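Side-chain contacts in 1,4-dihydroxy-2-naphthoyl-CoA hydrolase (Prochlorococcus marinus, PDB 2HX5), which probably hydrolyses 1,4-dihydroxy-2-naphthoyl-CoA to 1,4-dihydroxy-2-naphthoate and free coenzyme A, a step in the biosynthesis of phylloquinone (vitamin K1): residues H35-E40 against V102-R107; F31-E36 against D84-E89. All blocks are in the same frame, centred on the assembly; numbering follows the deposited sequence. Where two conformers were deposited one is given.

Both contacts are buried and start from the same helix, 29-45, whose overlapping segments 35-40 and 31-36 share His-35 and Glu-36. They reach neighbouring strands of one antiparallel sheet: interaction 1 meets strand 99-108 with its centre about 4 Å from the centre of the chain, interaction 2 meets strand 85-96 with its centre about 9 Å from it. No hydrogen bond crosses either interface. The chemistry differs in detail: residues 35-40 and 102-107 bring a tryptophan and, in one conformer, a serine hydroxyl to a phenylalanine rim, whereas 31-36 and 84-89 set an indole against leucine, with selenomethionine beside the tryptophan's backbone oxygen. Phe-106 CE2 lies 3.6 Å from Met-88 SE, so the two contacts are continuous within one helix-sheet layer.

Interaction 1: H35-E40 against V102-R107; sequences HESWEE and VHFEFR
Trp-38 meets two residues of the strand, Phe-104 and Val-102. Its CB comes 4.3 Å from Phe-104 CZ, at the rim of the phenyl ring and close to the ring plane. Farther out on the indole, Trp-38 CD1 approaches Val-102 CG2 obliquely at 4.3 Å. On the strand, Val-102 CG1 covers one face of the Phe-104 ring, 3.5 Å above its plane and displaced toward the rim. Ser-37 was deposited in two conformers; in the one described here, Ser-37 OG also lies near the ring plane, 3.2 Å from Phe-104 CE2 and 3.4 Å from Phe-104 CD2, so the hydroxyl oxygen faces ring edge rather than ring face.

Helix and strand axes run 110° apart with a closest approach of 10.1 Å, a gap bridged by side chains. This is the hot-dog arrangement of the thioesterase family, in which an antiparallel sheet wraps around a long central helix, here 29-45.

What positions the first shell lies mostly on the helix. In the same conformer, with chi1 at 78°, Ser-37 OG sits between its own backbone N and carbonyl carbon and is hydrogen-bonded to Cys-34 O, a polar partner for the buried hydroxyl. Trp-38 CE3 stands 4.0 Å above the plane of the His-35 ring, over its centre, in an edge-to-face (T-shaped) pair. His-35 is held in turn by a 2.8 Å hydrogen bond from ND1 to Glu-39 OE2, which leaves nearly in the imidazole plane but meets the carboxylate from 44° above its own. Glu-39 OE1 accepts a hydrogen bond from the backbone N of Phe-16 of the second subunit.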
ATOM      1  N   HIS A  35      -1.365 -12.008  -5.233  1.00 14.23           N
ATOM      2  CA  HIS A  35      -1.228 -12.687  -3.966  1.00 15.18           C
ATOM      3  C   HIS A  35      -2.587 -12.893  -3.317  1.00 13.86           C
ATOM      4  O   HIS A  35      -2.934 -13.978  -2.813  1.00 14.45           O
ATOM      5  CB  HIS A  35      -0.264 -11.950  -3.052  1.00 16.03           C
ATOM      6  CG  HIS A  35       0.210 -12.720  -1.844  1.00 16.02           C
ATOM      7  ND1 HIS A  35      -0.609 -13.079  -0.787  1.00 15.56           N
ATOM      8  CD2 HIS A  35       1.456 -13.140  -1.524  1.00 19.99           C
ATOM      9  CE1 HIS A  35       0.145 -13.676   0.135  1.00 18.19           C
ATOM     10  NE2 HIS A  35       1.380 -13.763  -0.309  1.00 18.79           N
ATOM     11  N   GLU A  36      -3.399 -11.830  -3.337  1.00 14.90           N
ATOM     12  CA  GLU A  36      -4.743 -11.976  -2.761  1.00 15.00           C
ATOM     13  C   GLU A  36      -5.588 -12.999  -3.506  1.00 15.12           C
ATOM     14  O   GLU A  36      -6.358 -13.729  -2.894  1.00 15.52           O
ATOM     15  CB  GLU A  36      -5.488 -10.644  -2.780  1.00 14.32           C
ATOM     16  CG  GLU A  36      -4.897  -9.568  -1.906  1.00 14.48           C
ATOM     17  CD  GLU A  36      -5.690  -8.270  -1.792  1.00 20.67           C
ATOM     18  OE1 GLU A  36      -6.753  -8.207  -2.434  1.00 24.62           O
ATOM     19  OE2 GLU A  36      -5.244  -7.380  -1.040  1.00 20.36           O
ATOM     20  N   SER A  37      -5.465 -13.082  -4.832  0.50 13.03           N
ATOM     21  CA  SER A  37      -6.226 -14.101  -5.579  0.50 14.01           C
ATOM     22  C   SER A  37      -5.760 -15.516  -5.297  0.50 15.68           C
ATOM     23  O   SER A  37      -6.540 -16.457  -5.351  0.50 14.81           O
ATOM     24  CB  SER A  37      -6.227 -13.830  -7.083  0.50 14.93           C
ATOM     25  OG  SER A  37      -5.007 -14.211  -7.708  0.50 13.80           O
ATOM     26  N   TRP A  38      -4.467 -15.674  -5.023  1.00 14.33           N
ATOM     27  CA  TRP A  38      -3.918 -16.961  -4.620  1.00 14.41           C
ATOM     28  C   TRP A  38      -4.537 -17.380  -3.261  1.00 15.47           C
ATOM     29  O   TRP A  38      -5.022 -18.497  -3.086  1.00 16.23           O
ATOM     30  CB  TRP A  38      -2.401 -16.884  -4.545  1.00 15.14           C
ATOM     31  CG  TRP A  38      -1.760 -18.087  -3.888  1.00 16.10           C
ATOM     32  CD1 TRP A  38      -1.886 -19.372  -4.261  1.00 17.30           C
ATOM     33  CD2 TRP A  38      -0.875 -18.065  -2.770  1.00 16.30           C
ATOM     34  NE1 TRP A  38      -1.119 -20.183  -3.451  1.00 16.96           N
ATOM     35  CE2 TRP A  38      -0.487 -19.402  -2.515  1.00 19.17           C
ATOM     36  CE3 TRP A  38      -0.356 -17.047  -1.964  1.00 17.20           C
ATOM     37  CZ2 TRP A  38       0.372 -19.754  -1.425  1.00 17.25           C
ATOM     38  CZ3 TRP A  38       0.528 -17.385  -0.962  1.00 19.12           C
ATOM     39  CH2 TRP A  38       0.867 -18.724  -0.687  1.00 21.09           C
ATOM     40  N   GLU A  39      -4.561 -16.441  -2.306  1.00 14.39           N
ATOM     41  CA  GLU A  39      -5.217 -16.717  -1.023  1.00 14.15           C
ATOM     42  C   GLU A  39      -6.686 -17.078  -1.244  1.00 13.45           C
ATOM     43  O   GLU A  39      -7.213 -18.002  -0.629  1.00 15.07           O
ATOM     44  CB  GLU A  39      -5.103 -15.491  -0.104  1.00 15.23           C
ATOM     45  CG  GLU A  39      -3.685 -15.121   0.255  1.00 14.92           C
ATOM     46  CD  GLU A  39      -3.600 -13.797   1.003  1.00 15.41           C
ATOM     47  OE1 GLU A  39      -4.040 -13.760   2.185  1.00 17.53           O
ATOM     48  OE2 GLU A  39      -3.102 -12.833   0.376  1.00 17.88           O
ATOM     49  N   GLU A  40      -7.389 -16.300  -2.076  1.00 13.57           N
ATOM     50  CA  GLU A  40      -8.806 -16.572  -2.415  1.00 14.90           C
ATOM     51  C   GLU A  40      -9.002 -17.944  -3.028  1.00 14.03           C
ATOM     52  O   GLU A  40      -9.980 -18.656  -2.719  1.00 15.13           O
ATOM     53  CB  GLU A  40      -9.382 -15.514  -3.365  1.00 15.04           C
ATOM     54  CG  GLU A  40     -10.851 -15.615  -3.494  1.00 16.68           C
ATOM     55  CD  GLU A  40     -11.444 -14.563  -4.423  1.00 22.65           C
ATOM     56  OE1 GLU A  40     -10.712 -13.670  -4.893  1.00 29.71           O
ATOM     57  OE2 GLU A  40     -12.666 -14.664  -4.720  1.00 25.88           O
ATOM     58  N   VAL A 102       2.649 -19.883  -9.692  1.00 14.10           N
ATOM     59  CA  VAL A 102       1.320 -19.559 -10.143  1.00 14.21           C
ATOM     60  C   VAL A 102       1.432 -18.491 -11.201  1.00 14.45           C
ATOM     61  O   VAL A 102       2.071 -17.482 -10.962  1.00 14.44           O
ATOM     62  CB  VAL A 102       0.382 -19.098  -8.999  1.00 15.97           C
ATOM     63  CG1 VAL A 102      -1.008 -18.962  -9.521  1.00 16.06           C
ATOM     64  CG2 VAL A 102       0.473 -20.077  -7.782  1.00 17.32           C
ATOM     65  N   HIS A 103       0.762 -18.732 -12.318  1.00 13.76           N
ATOM     66  CA  HIS A 103       0.614 -17.773 -13.394  1.00 13.62           C
ATOM     67  C   HIS A 103      -0.773 -17.135 -13.258  1.00 14.15           C
ATOM     68  O   HIS A 103      -1.777 -17.841 -12.998  1.00 15.49           O
ATOM     69  CB  HIS A 103       0.787 -18.447 -14.758  1.00 14.19           C
ATOM     70  CG  HIS A 103       0.718 -17.522 -15.919  1.00 16.96           C
ATOM     71  ND1 HIS A 103      -0.475 -17.272 -16.553  1.00 14.90           N
ATOM     72  CD2 HIS A 103       1.684 -16.858 -16.618  1.00 17.64           C
ATOM     73  CE1 HIS A 103      -0.251 -16.484 -17.594  1.00 18.91           C
ATOM     74  NE2 HIS A 103       1.054 -16.216 -17.650  1.00 19.03           N
ATOM     75  N   PHE A 104      -0.858 -15.817 -13.454  1.00 13.50           N
ATOM     76  CA  PHE A 104      -2.063 -15.062 -13.298  1.00 14.64           C
ATOM     77  C   PHE A 104      -2.298 -14.325 -14.591  1.00 14.27           C
ATOM     78  O   PHE A 104      -1.432 -13.550 -15.040  1.00 15.72           O
ATOM     79  CB  PHE A 104      -1.880 -14.033 -12.182  1.00 14.46           C
ATOM     80  CG  PHE A 104      -1.498 -14.619 -10.838  1.00 13.80           C
ATOM     81  CD1 PHE A 104      -0.193 -14.902 -10.503  1.00 14.49           C
ATOM     82  CD2 PHE A 104      -2.499 -14.900  -9.903  1.00 16.33           C
ATOM     83  CE1 PHE A 104       0.146 -15.431  -9.272  1.00 14.70           C
ATOM     84  CE2 PHE A 104      -2.152 -15.407  -8.690  1.00 14.49           C
ATOM     85  CZ  PHE A 104      -0.824 -15.668  -8.370  1.00 16.02           C
ATOM     86  N   GLU A 105      -3.472 -14.487 -15.192  1.00 13.17           N
ATOM     87  CA  GLU A 105      -3.828 -13.732 -16.398  1.00 14.05           C
ATOM     88  C   GLU A 105      -5.013 -12.806 -16.072  1.00 16.08           C
ATOM     89  O   GLU A 105      -6.014 -13.286 -15.507  1.00 17.13           O
ATOM     90  CB  GLU A 105      -4.216 -14.726 -17.484  1.00 17.99           C
ATOM     91  CG  GLU A 105      -4.629 -14.150 -18.730  1.00 20.11           C
ATOM     92  CD  GLU A 105      -5.086 -15.234 -19.724  1.00 29.63           C
ATOM     93  OE1 GLU A 105      -4.326 -16.178 -19.960  1.00 30.69           O
ATOM     94  OE2 GLU A 105      -6.222 -15.143 -20.209  1.00 43.93           O
ATOM     95  N   PHE A 106      -4.914 -11.521 -16.398  1.00 15.21           N
ATOM     96  CA  PHE A 106      -5.952 -10.533 -16.094  1.00 15.66           C
ATOM     97  C   PHE A 106      -6.591 -10.102 -17.373  1.00 16.62           C
ATOM     98  O   PHE A 106      -5.871  -9.614 -18.280  1.00 16.95           O
ATOM     99  CB  PHE A 106      -5.324  -9.302 -15.459  1.00 15.52           C
ATOM    100  CG  PHE A 106      -4.758  -9.545 -14.097  1.00 14.89           C
ATOM    101  CD1 PHE A 106      -3.503 -10.097 -13.971  1.00 16.04           C
ATOM    102  CD2 PHE A 106      -5.465  -9.195 -12.930  1.00 15.58           C
ATOM    103  CE1 PHE A 106      -2.967 -10.342 -12.726  1.00 17.47           C
ATOM    104  CE2 PHE A 106      -4.918  -9.411 -11.667  1.00 16.92           C
ATOM    105  CZ  PHE A 106      -3.668 -10.004 -11.562  1.00 17.69           C
ATOM    106  N   ARG A 107      -7.908 -10.306 -17.503  0.50 17.46           N
ATOM    107  CA  ARG A 107      -8.625  -9.903 -18.703  0.50 15.97           C
ATOM    108  C   ARG A 107      -9.612  -8.793 -18.353  0.50 16.19           C
ATOM    109  O   ARG A 107     -10.149  -8.756 -17.255  0.50 15.61           O
ATOM    110  CB  ARG A 107      -9.399 -11.076 -19.328  0.50 16.49           C
ATOM    111  CG  ARG A 107      -8.552 -12.011 -20.173  0.50 17.45           C
ATOM    112  CD  ARG A 107      -9.351 -13.144 -20.840  0.50 18.35           C
ATOM    113  NE  ARG A 107      -8.457 -14.183 -21.376  0.50 20.33           N
ATOM    114  CZ  ARG A 107      -8.003 -14.248 -22.623  0.50 22.95           C
ATOM    115  NH1 ARG A 107      -8.394 -13.376 -23.548  0.50 21.00           N
ATOM    116  NH2 ARG A 107      -7.176 -15.244 -22.962  0.50 22.89           N
TER

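Interaction 2: F31-E36 against D84-E89; sequences FRWCHE and DALAME
Trp-33 packs on Leu-86 and Met-88, which bury similar areas; its closest approach is to Leu-86. Leu-86 CD1 reaches the six-membered part of the indole, 3.4 Å from Trp-33 CZ3 and 3.9 Å from Trp-33 CE3, and the two side chains cross at about a right angle. The methyl approaches obliquely. In Trp-33, CG is anti to the carbonyl carbon (chi1 -61°), which directs the indole from the helix to the strand. The nearest approach of Met-88, present as selenomethionine, is longer, with SE 4.4 Å from Trp-33 O.

Charged interactions lie along the helix. Arg-32 NH1 forms a salt bridge with Glu-36 OE2 at 3.0 Å, a fairly straight bond (156°) almost in the guanidinium plane, although the carboxylate is met from 45° above its plane. Trp-33 CD1 lies 3.8 Å over one guanidinium face, offset toward its rim. Beyond the segments, Trp-33 also has a cation-pi contact with Arg-12, Glu-36 OE1 pairs with Arg-12, and Arg-32 NH2 pairs with Asp-18.

Strand 85-96 is next to 9-13, an outermost strand of this chain's sheet. Packing of helix 29-45 on that antiparallel sheet is the helix-sheet interface of the hot-dog fold.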
ATOM      1  N   PHE A  31       0.697  -7.073  -8.295  1.00 15.19           N
ATOM      2  CA  PHE A  31       1.238  -8.174  -7.477  1.00 15.44           C
ATOM      3  C   PHE A  31       0.462  -8.437  -6.239  1.00 15.84           C
ATOM      4  O   PHE A  31       0.308  -9.578  -5.801  1.00 14.66           O
ATOM      5  CB  PHE A  31       2.711  -7.872  -7.164  1.00 13.67           C
ATOM      6  CG  PHE A  31       3.623  -7.937  -8.352  1.00 14.05           C
ATOM      7  CD1 PHE A  31       3.911  -9.157  -8.967  1.00 15.56           C
ATOM      8  CD2 PHE A  31       4.173  -6.788  -8.846  1.00 20.62           C
ATOM      9  CE1 PHE A  31       4.717  -9.220 -10.063  1.00 16.87           C
ATOM     10  CE2 PHE A  31       4.983  -6.840  -9.962  1.00 23.34           C
ATOM     11  CZ  PHE A  31       5.276  -8.079 -10.541  1.00 19.14           C
ATOM     12  N   ARG A  32      -0.014  -7.358  -5.610  1.00 15.56           N
ATOM     13  CA  ARG A  32      -0.928  -7.523  -4.479  1.00 15.81           C
ATOM     14  C   ARG A  32      -2.191  -8.295  -4.892  1.00 14.38           C
ATOM     15  O   ARG A  32      -2.684  -9.214  -4.237  1.00 16.21           O
ATOM     16  CB  ARG A  32      -1.353  -6.165  -3.858  1.00 18.54           C
ATOM     17  CG  ARG A  32      -2.400  -6.366  -2.766  1.00 17.70           C
ATOM     18  CD  ARG A  32      -2.618  -5.026  -2.070  1.00 18.33           C
ATOM     19  NE  ARG A  32      -3.319  -4.064  -2.925  1.00 19.51           N
ATOM     20  CZ  ARG A  32      -4.628  -4.005  -3.108  1.00 18.23           C
ATOM     21  NH1 ARG A  32      -5.486  -4.851  -2.567  1.00 19.64           N
ATOM     22  NH2 ARG A  32      -5.119  -3.071  -3.891  1.00 20.40           N
ATOM     23  N   TRP A  33      -2.737  -7.910  -6.035  1.00 14.42           N
ATOM     24  CA  TRP A  33      -3.924  -8.610  -6.539  1.00 13.88           C
ATOM     25  C   TRP A  33      -3.653 -10.096  -6.786  1.00 12.89           C
ATOM     26  O   TRP A  33      -4.504 -10.973  -6.559  1.00 15.45           O
ATOM     27  CB  TRP A  33      -4.452  -7.993  -7.830  1.00 14.03           C
ATOM     28  CG  TRP A  33      -4.886  -6.535  -7.699  1.00 13.79           C
ATOM     29  CD1 TRP A  33      -5.013  -5.800  -6.577  1.00 17.49           C
ATOM     30  CD2 TRP A  33      -5.128  -5.657  -8.776  1.00 14.76           C
ATOM     31  NE1 TRP A  33      -5.388  -4.513  -6.887  1.00 18.50           N
ATOM     32  CE2 TRP A  33      -5.459  -4.391  -8.239  1.00 18.86           C
ATOM     33  CE3 TRP A  33      -5.120  -5.824 -10.166  1.00 16.69           C
ATOM     34  CZ2 TRP A  33      -5.755  -3.290  -9.049  1.00 18.14           C
ATOM     35  CZ3 TRP A  33      -5.433  -4.744 -10.948  1.00 15.61           C
ATOM     36  CH2 TRP A  33      -5.749  -3.492 -10.390  1.00 16.56           C
ATOM     37  N   CYS A  34      -2.470 -10.391  -7.322  1.00 13.51           N
ATOM     38  CA  CYS A  34      -2.099 -11.797  -7.512  1.00 17.04           C
ATOM     39  C   CYS A  34      -2.053 -12.569  -6.216  1.00 14.20           C
ATOM     40  O   CYS A  34      -2.678 -13.616  -6.052  1.00 15.47           O
ATOM     41  CB  CYS A  34      -0.744 -11.881  -8.176  1.00 14.82           C
ATOM     42  SG  CYS A  34      -0.628 -11.364  -9.918  1.00 17.45           S
ATOM     43  N   HIS A  35      -1.365 -12.008  -5.233  1.00 14.23           N
ATOM     44  CA  HIS A  35      -1.228 -12.687  -3.966  1.00 15.18           C
ATOM     45  C   HIS A  35      -2.587 -12.893  -3.317  1.00 13.86           C
ATOM     46  O   HIS A  35      -2.934 -13.978  -2.813  1.00 14.45           O
ATOM     47  CB  HIS A  35      -0.264 -11.950  -3.052  1.00 16.03           C
ATOM     48  CG  HIS A  35       0.210 -12.720  -1.844  1.00 16.02           C
ATOM     49  ND1 HIS A  35      -0.609 -13.079  -0.787  1.00 15.56           N
ATOM     50  CD2 HIS A  35       1.456 -13.140  -1.524  1.00 19.99           C
ATOM     51  CE1 HIS A  35       0.145 -13.676   0.135  1.00 18.19           C
ATOM     52  NE2 HIS A  35       1.380 -13.763  -0.309  1.00 18.79           N
ATOM     53  N   GLU A  36      -3.399 -11.830  -3.337  1.00 14.90           N
ATOM     54  CA  GLU A  36      -4.743 -11.976  -2.761  1.00 15.00           C
ATOM     55  C   GLU A  36      -5.588 -12.999  -3.506  1.00 15.12           C
ATOM     56  O   GLU A  36      -6.358 -13.729  -2.894  1.00 15.52           O
ATOM     57  CB  GLU A  36      -5.488 -10.644  -2.780  1.00 14.32           C
ATOM     58  CG  GLU A  36      -4.897  -9.568  -1.906  1.00 14.48           C
ATOM     59  CD  GLU A  36      -5.690  -8.270  -1.792  1.00 20.67           C
ATOM     60  OE1 GLU A  36      -6.753  -8.207  -2.434  1.00 24.62           O
ATOM     61  OE2 GLU A  36      -5.244  -7.380  -1.040  1.00 20.36           O
ATOM     62  N   ASP A  84     -12.711  -0.906 -13.605  1.00 19.72           N
ATOM     63  CA  ASP A  84     -12.599  -2.086 -14.486  1.00 18.94           C
ATOM     64  C   ASP A  84     -12.916  -3.355 -13.710  1.00 19.36           C
ATOM     65  O   ASP A  84     -12.446  -3.523 -12.587  1.00 19.79           O
ATOM     66  CB  ASP A  84     -11.232  -2.230 -15.118  1.00 18.59           C
ATOM     67  CG  ASP A  84     -10.979  -1.300 -16.308  1.00 21.04           C
ATOM     68  OD1 ASP A  84     -11.913  -0.671 -16.857  1.00 22.44           O
ATOM     69  OD2 ASP A  84      -9.802  -1.201 -16.709  1.00 23.40           O
ATOM     70  N   ALA A  85     -13.747  -4.229 -14.314  1.00 20.28           N
ATOM     71  CA  ALA A  85     -14.007  -5.549 -13.815  1.00 19.38           C
ATOM     72  C   ALA A  85     -12.959  -6.438 -14.469  1.00 19.42           C
ATOM     73  O   ALA A  85     -12.935  -6.566 -15.710  1.00 22.00           O
ATOM     74  CB  ALA A  85     -15.425  -6.005 -14.235  1.00 19.77           C
ATOM     75  N   LEU A  86     -12.105  -7.050 -13.668  1.00 17.22           N
ATOM     76  CA  LEU A  86     -11.074  -7.914 -14.194  1.00 18.58           C
ATOM     77  C   LEU A  86     -11.386  -9.382 -13.915  1.00 17.92           C
ATOM     78  O   LEU A  86     -11.704  -9.768 -12.764  1.00 20.32           O
ATOM     79  CB  LEU A  86      -9.708  -7.593 -13.568  1.00 20.95           C
ATOM     80  CG  LEU A  86      -9.216  -6.163 -13.727  1.00 20.39           C
ATOM     81  CD1 LEU A  86      -7.860  -6.070 -12.988  1.00 22.89           C
ATOM     82  CD2 LEU A  86      -9.108  -5.724 -15.168  1.00 23.67           C
ATOM     83  N   ALA A  87     -11.267 -10.200 -14.948  1.00 17.52           N
ATOM     84  CA  ALA A  87     -11.429 -11.646 -14.866  1.00 18.65           C
ATOM     85  C   ALA A  87     -10.016 -12.186 -14.665  1.00 19.63           C
ATOM     86  O   ALA A  87      -9.131 -11.854 -15.465  1.00 21.62           O
ATOM     87  CB  ALA A  87     -12.077 -12.135 -16.152  1.00 18.81           C
HETATM   88  N   MSE A  88      -9.769 -12.899 -13.589  1.00 18.17           N
HETATM   89  CA  MSE A  88      -8.456 -13.420 -13.251  1.00 19.57           C
HETATM   90  C   MSE A  88      -8.443 -14.924 -13.412  1.00 23.62           C
HETATM   91  O   MSE A  88      -9.298 -15.606 -12.896  1.00 23.93           O
HETATM   92  CB  MSE A  88      -8.116 -13.083 -11.825  1.00 19.81           C
HETATM   93  CG  MSE A  88      -8.007 -11.543 -11.591  1.00 24.99           C
HETATM   94 SE   MSE A  88      -7.499 -11.093  -9.797  0.75 24.73          SE
HETATM   95  CE  MSE A  88      -9.199 -11.563  -8.889  1.00 29.52           C
ATOM     96  N   GLU A  89      -7.513 -15.444 -14.191  1.00 17.65           N
ATOM     97  CA  GLU A  89      -7.380 -16.876 -14.326  1.00 17.27           C
ATOM     98  C   GLU A  89      -6.042 -17.310 -13.774  1.00 15.39           C
ATOM     99  O   GLU A  89      -4.992 -16.778 -14.158  1.00 14.90           O
ATOM    100  CB  GLU A  89      -7.461 -17.288 -15.781  1.00 17.96           C
ATOM    101  CG  GLU A  89      -7.223 -18.788 -15.936  1.00 18.36           C
ATOM    102  CD  GLU A  89      -7.813 -19.405 -17.208  1.00 24.17           C
ATOM    103  OE1 GLU A  89      -8.322 -18.642 -18.088  1.00 28.70           O
ATOM    104  OE2 GLU A  89      -7.756 -20.668 -17.280  1.00 27.83           O
TER